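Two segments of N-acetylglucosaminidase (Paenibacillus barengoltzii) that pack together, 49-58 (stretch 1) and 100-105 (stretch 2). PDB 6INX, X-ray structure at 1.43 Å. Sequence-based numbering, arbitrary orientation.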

# COMPACT_ATOMS: atom_id res chain seq x y z
N ASN A 49 -6.42 38.00 1.12
CA ASN A 49 -7.41 38.45 0.15
C ASN A 49 -8.85 38.16 0.58
O ASN A 49 -9.75 38.14 -0.27
CB ASN A 49 -7.12 37.86 -1.23
CG ASN A 49 -5.85 38.40 -1.84
OD1 ASN A 49 -5.66 39.62 -1.92
ND2 ASN A 49 -4.97 37.51 -2.27
N LEU A 50 -9.09 37.97 1.87
CA LEU A 50 -10.43 37.61 2.33
C LEU A 50 -11.44 38.73 2.15
O LEU A 50 -12.64 38.46 2.14
CB LEU A 50 -10.39 37.13 3.78
CG LEU A 50 -9.51 35.90 4.07
CD1 LEU A 50 -9.76 35.41 5.49
CD2 LEU A 50 -9.74 34.78 3.06
N LYS A 51 -10.98 39.98 2.01
CA LYS A 51 -11.89 41.09 1.76
C LYS A 51 -12.49 41.05 0.36
O LYS A 51 -13.47 41.76 0.10
CB LYS A 51 -11.18 42.43 1.96
CG LYS A 51 -10.71 42.69 3.39
CD LYS A 51 -11.80 42.38 4.40
CE LYS A 51 -11.74 43.36 5.57
NZ LYS A 51 -10.43 44.06 5.66
N LEU A 52 -11.95 40.22 -0.53
CA LEU A 52 -12.47 40.07 -1.88
C LEU A 52 -13.72 39.20 -1.94
O LEU A 52 -14.41 39.20 -2.97
CB LEU A 52 -11.38 39.48 -2.79
CG LEU A 52 -11.60 39.44 -4.30
CD1 LEU A 52 -11.91 40.82 -4.85
CD2 LEU A 52 -10.39 38.83 -5.00
N LEU A 53 -14.05 38.48 -0.87
CA LEU A 53 -15.12 37.49 -0.95
C LEU A 53 -16.49 38.05 -1.29
O LEU A 53 -17.19 37.43 -2.11
CB LEU A 53 -15.14 36.61 0.31
CG LEU A 53 -13.82 35.90 0.65
CD1 LEU A 53 -14.06 34.96 1.82
CD2 LEU A 53 -13.25 35.16 -0.55
N PRO A 54 -16.96 39.17 -0.71
CA PRO A 54 -18.27 39.70 -1.12
C PRO A 54 -18.40 39.93 -2.62
O PRO A 54 -19.46 39.66 -3.18
CB PRO A 54 -18.39 40.99 -0.31
CG PRO A 54 -17.60 40.72 0.93
CD PRO A 54 -16.43 39.89 0.47
N GLU A 55 -17.34 40.42 -3.27
CA GLU A 55 -17.42 40.65 -4.71
C GLU A 55 -17.49 39.34 -5.47
O GLU A 55 -18.19 39.25 -6.49
CB GLU A 55 -16.23 41.49 -5.18
CG GLU A 55 -16.11 41.62 -6.71
CD GLU A 55 -17.27 42.40 -7.34
OE1 GLU A 55 -18.27 41.76 -7.76
OE2 GLU A 55 -17.18 43.64 -7.43
N LEU A 56 -16.77 38.31 -5.01
CA LEU A 56 -16.87 37.01 -5.66
C LEU A 56 -18.28 36.46 -5.55
O LEU A 56 -18.82 35.91 -6.52
CB LEU A 56 -15.86 36.04 -5.05
CG LEU A 56 -14.38 36.43 -5.10
CD1 LEU A 56 -13.51 35.30 -4.55
CD2 LEU A 56 -13.95 36.82 -6.50
N LYS A 57 -18.90 36.61 -4.38
CA LYS A 57 -20.27 36.14 -4.20
C LYS A 57 -21.25 36.96 -5.03
O LYS A 57 -22.25 36.42 -5.50
CB LYS A 57 -20.65 36.21 -2.73
CG LYS A 57 -19.88 35.26 -1.83
CD LYS A 57 -20.49 35.25 -0.44
CE LYS A 57 -21.01 33.88 -0.06
NZ LYS A 57 -22.05 33.38 -1.00
N ARG A 58 -20.98 38.25 -5.20
CA ARG A 58 -21.83 39.08 -6.05
C ARG A 58 -21.77 38.60 -7.50
O ARG A 58 -22.80 38.57 -8.19
CB ARG A 58 -21.41 40.54 -5.93
CG ARG A 58 -22.29 41.53 -6.71
CD ARG A 58 -22.06 42.96 -6.22
NE ARG A 58 -22.43 43.11 -4.82
CZ ARG A 58 -23.66 43.37 -4.38
NH1 ARG A 58 -24.65 43.53 -5.25
NH2 ARG A 58 -23.90 43.47 -3.09
N GLU A 100 -16.60 37.00 10.76
CA GLU A 100 -15.65 38.05 10.42
C GLU A 100 -15.54 38.26 8.91
O GLU A 100 -15.20 39.36 8.47
CB GLU A 100 -14.26 37.69 10.97
CG GLU A 100 -14.11 37.87 12.46
CD GLU A 100 -12.67 37.68 12.94
OE1 GLU A 100 -11.90 36.97 12.26
OE2 GLU A 100 -12.31 38.26 13.99
N TYR A 101 -15.79 37.22 8.12
CA TYR A 101 -15.62 37.27 6.68
C TYR A 101 -16.82 36.64 5.99
O TYR A 101 -17.62 35.95 6.62
CB TYR A 101 -14.33 36.55 6.25
CG TYR A 101 -13.09 37.16 6.84
CD1 TYR A 101 -12.65 38.40 6.40
CD2 TYR A 101 -12.37 36.51 7.83
CE1 TYR A 101 -11.52 38.98 6.93
CE2 TYR A 101 -11.24 37.08 8.37
CZ TYR A 101 -10.82 38.32 7.91
OH TYR A 101 -9.68 38.90 8.44
N ALA A 102 -16.90 36.85 4.68
CA ALA A 102 -18.02 36.35 3.89
C ALA A 102 -17.78 34.89 3.54
O ALA A 102 -17.79 34.50 2.36
CB ALA A 102 -18.21 37.19 2.62
N LEU A 103 -17.54 34.08 4.55
CA LEU A 103 -17.31 32.65 4.39
C LEU A 103 -18.60 31.90 4.69
O LEU A 103 -19.35 32.28 5.61
CB LEU A 103 -16.22 32.18 5.34
CG LEU A 103 -14.82 32.69 5.01
CD1 LEU A 103 -13.87 32.53 6.19
CD2 LEU A 103 -14.27 31.95 3.80
N ASP A 104 -18.87 30.86 3.91
CA ASP A 104 -20.08 30.06 4.09
C ASP A 104 -19.85 28.84 4.96
O ASP A 104 -20.82 28.15 5.29
CB ASP A 104 -20.63 29.65 2.73
CG ASP A 104 -21.02 30.84 1.89
OD1 ASP A 104 -21.77 31.70 2.41
OD2 ASP A 104 -20.56 30.96 0.73
N GLY A 105 -18.62 28.56 5.34
CA GLY A 105 -18.36 27.42 6.19
C GLY A 105 -16.89 27.07 6.19
O GLY A 105 -16.05 27.84 5.72
O HOH W 1 -15.10 38.73 3.40

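The two stretches lie far apart in sequence but pack side by side, burying 399 Å² counted over both. No direct hydrogen bond crosses between them. Shape, one water and one salt bridge do the work.

Stretch 1 opens with a 3-10 segment, L50 to L52, and continues as a helix. Stretch 2 leaves a helix at Y101 and runs on without regular structure through A102. The backbones are nearest at L53 and A102, where the CA atoms are 5.8 Å apart. At L50 and Y101 the CA atoms are 6.8 Å apart, leaving room for a leucine to meet a ring.

L50 points toward stretch 2 and lays a methyl over one face of the Y101 ring. L50 CD1 is 3.7 Å from the centroid of the Y101 ring, only 15° off the ring normal, so this is a CH-pi contact. The closest pair is L50 CD1 to Y101 CE2, 3.6 Å. The flat ring offers the broad surface that a compact methyl can sit on. K51 meets the same ring at its edge. Its CA-to-CB bond points away, but the chain bends back, bringing K51 CD to 4.2 Å from Y101 CE1. Here the lysine contributes aliphatic carbon, although K51 as a residue is exposed.

The A102 methyl fills a shallow hollow formed by L53 CB, P54 CD and, more loosely, K57 CD. It points toward stretch 1 and touches two neighbours: A102 CB is 3.9 Å from L53 CB and 3.9 Å from P54 CD. Its short side chain suits the close backbone approach. K57 flanks the same methyl, with K57 CD 4.3 Å from A102 CB.

L53 is buried and also reaches deeper. L53 CD1 lies 3.6 Å from L103 CD2. The CA-to-CB bond of L103 points away from stretch 1, yet the end of its side chain comes nearer and makes this methyl-to-methyl contact.

At the far end, K57 extends past A102 to D104. K57 NZ and D104 OD2 form a salt bridge at 3.3 Å, and K57 CE is closer still to D104 OD2, at 3.1 Å. The long lysine thus packs its carbons along the alanine and delivers its charge to the carboxylate of D104, a buried residue.

One water links the backbones. The oxygen of water 1 donates to L50 O at 2.8 Å and accepts from A102 N at 2.9 Å. It thereby satisfies two polar groups that make no direct bond across the contact.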